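PDB 4HXF: peptidase S9 prolyl oligopeptidase catalytic domain-containing protein from Pyrococcus horikoshii, which is a serine peptidase of the prolyl oligopeptidase family, probably an acylaminoacyl peptidase, that assembles into a self-compartmentalizing hexamer. Local coordinates for residues His353-Ser358 and Glu362-Tyr367. Numbering follows the deposited sequence. Where two conformers were deposited one is given.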
# COMPACT_ATOMS: atom_id res chain seq x y z
N HIS A 353 1.25 3.34 59.13
CA HIS A 353 2.28 2.43 59.50
C HIS A 353 1.92 1.83 60.87
O HIS A 353 1.38 2.54 61.76
CB HIS A 353 3.60 3.19 59.59
CG HIS A 353 4.72 2.39 60.17
ND1 HIS A 353 5.24 2.66 61.39
CD2 HIS A 353 5.34 1.27 59.70
CE1 HIS A 353 6.21 1.73 61.66
NE2 HIS A 353 6.30 0.91 60.61
N PHE A 354 2.23 0.57 61.06
CA PHE A 354 2.15 -0.11 62.37
C PHE A 354 3.26 -1.09 62.55
O PHE A 354 3.78 -1.65 61.60
CB PHE A 354 0.81 -0.81 62.64
CG PHE A 354 0.52 -1.99 61.74
CD1 PHE A 354 0.61 -3.34 62.20
CD2 PHE A 354 0.03 -1.81 60.41
CE1 PHE A 354 0.34 -4.43 61.35
CE2 PHE A 354 -0.27 -2.92 59.61
CZ PHE A 354 -0.14 -4.24 60.08
N ARG A 355 3.70 -1.24 63.79
CA ARG A 355 4.64 -2.29 64.10
C ARG A 355 3.93 -3.51 64.66
O ARG A 355 2.84 -3.41 65.31
CB ARG A 355 5.58 -1.73 65.19
CG ARG A 355 6.44 -0.60 64.72
CD ARG A 355 7.50 -1.02 63.78
NE ARG A 355 8.61 -1.65 64.46
CZ ARG A 355 9.69 -2.17 63.89
NH1 ARG A 355 9.83 -2.25 62.58
NH2 ARG A 355 10.68 -2.64 64.66
N PHE A 356 4.53 -4.67 64.50
CA PHE A 356 3.96 -5.88 65.07
C PHE A 356 5.06 -6.88 65.37
O PHE A 356 6.12 -6.87 64.71
CB PHE A 356 2.88 -6.46 64.11
CG PHE A 356 3.38 -6.98 62.77
CD1 PHE A 356 3.54 -6.13 61.66
CD2 PHE A 356 3.67 -8.32 62.61
CE1 PHE A 356 4.01 -6.65 60.46
CE2 PHE A 356 4.09 -8.85 61.38
CZ PHE A 356 4.25 -7.99 60.33
N LYS A 357 4.77 -7.80 66.27
CA LYS A 357 5.73 -8.84 66.60
C LYS A 357 5.41 -10.10 65.80
O LYS A 357 4.29 -10.49 65.61
CB LYS A 357 5.72 -9.09 68.10
CG LYS A 357 6.19 -7.89 68.93
CD LYS A 357 5.82 -8.07 70.38
CE LYS A 357 6.17 -6.82 71.17
NZ LYS A 357 6.22 -5.67 70.21
N SER A 358 6.47 -10.76 65.39
CA SER A 358 6.34 -12.04 64.72
C SER A 358 7.49 -12.95 65.10
O SER A 358 8.60 -12.78 64.62
CB SER A 358 6.29 -11.82 63.24
OG SER A 358 6.04 -13.10 62.62
N GLU A 362 10.40 -7.88 65.44
CA GLU A 362 9.39 -6.79 65.31
C GLU A 362 9.47 -6.25 63.90
O GLU A 362 10.56 -6.01 63.39
CB GLU A 362 9.57 -5.71 66.40
CG GLU A 362 8.45 -4.65 66.37
CD GLU A 362 8.54 -3.63 67.51
OE1 GLU A 362 8.78 -2.44 67.20
OE2 GLU A 362 8.52 -4.08 68.67
N LEU A 363 8.33 -6.14 63.19
CA LEU A 363 8.31 -5.85 61.73
C LEU A 363 7.40 -4.67 61.45
O LEU A 363 6.57 -4.24 62.31
CB LEU A 363 7.70 -7.08 60.98
CG LEU A 363 8.39 -8.43 61.16
CD1 LEU A 363 7.74 -9.47 60.20
CD2 LEU A 363 9.81 -8.35 60.84
N ASP A 364 7.57 -4.14 60.24
CA ASP A 364 6.75 -3.08 59.70
C ASP A 364 5.57 -3.61 58.89
O ASP A 364 5.73 -4.49 58.03
CB ASP A 364 7.59 -2.22 58.77
CG ASP A 364 8.61 -1.33 59.54
OD1 ASP A 364 8.33 -0.80 60.61
OD2 ASP A 364 9.68 -1.16 58.94
N GLY A 365 4.39 -3.05 59.20
CA GLY A 365 3.20 -3.24 58.35
C GLY A 365 2.61 -1.87 58.08
O GLY A 365 2.94 -0.83 58.69
N TRP A 366 1.79 -1.85 57.05
CA TRP A 366 0.93 -0.71 56.72
C TRP A 366 -0.50 -1.12 56.36
O TRP A 366 -0.71 -2.23 55.88
CB TRP A 366 1.46 0.13 55.54
CG TRP A 366 2.84 0.73 55.74
CD1 TRP A 366 3.14 2.01 56.11
CD2 TRP A 366 4.14 0.07 55.60
NE1 TRP A 366 4.51 2.20 56.29
CE2 TRP A 366 5.15 1.06 55.95
CE3 TRP A 366 4.55 -1.22 55.26
CZ2 TRP A 366 6.46 0.76 55.93
CZ3 TRP A 366 5.92 -1.51 55.25
CH2 TRP A 366 6.82 -0.55 55.54
N TYR A 367 -1.44 -0.19 56.58
CA TYR A 367 -2.75 -0.41 56.02
C TYR A 367 -3.43 0.83 55.61
O TYR A 367 -3.05 1.92 56.03
CB TYR A 367 -3.61 -1.15 57.05
CG TYR A 367 -4.05 -0.37 58.24
CD1 TYR A 367 -3.30 -0.42 59.44
CD2 TYR A 367 -5.25 0.31 58.27
CE1 TYR A 367 -3.70 0.24 60.55
CE2 TYR A 367 -5.64 0.94 59.43
CZ TYR A 367 -4.87 0.88 60.56
OH TYR A 367 -5.33 1.49 61.73
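Arg355 and Glu362 meet across a beta hairpin, strands 352-358 and 361-368, which forms one margin of the mixed sheet of the alpha/beta-hydrolase domain. Arg355, its chain bent at both chi2 and chi3, curls over the neighbouring strand until one guanidinium face lies against the backbone of Glu362 and Leu363. Its NE donates to the anti lone pair of Glu362 OE1 at 2.9 Å, the guanidinium and carboxylate planes standing 73° apart, while in the conformer given Lys357 NZ makes a weak, doubtful salt bridge to the other oxygen, OE2. At another edge of the guanidinium, NH1 donates to Asp364 OD1 at 2.9 Å. That oxygen also accepts from His353 NE2 at 2.7 Å, the two donors arriving from opposite faces of the carboxylate, and OD2 is hydrogen-bonded to the hydroxyl of Tyr421. An alanine in place of Asp364 would probably leave His353 NE2 and Arg355 NH1 without their shared acceptor and set the imidazole free to turn. The opposite side of the hairpin is apolar and packs on helix 436-451 through Phe354, Phe356 and Leu363. Leu363 CB sits over one face of the Phe356 ring, 3.9 Å from its centroid. Gly365 takes the same role beneath Phe354, where a side chain would collide with CZ; its CA lies 4.0 Å from the ring centroid, 21° off the normal.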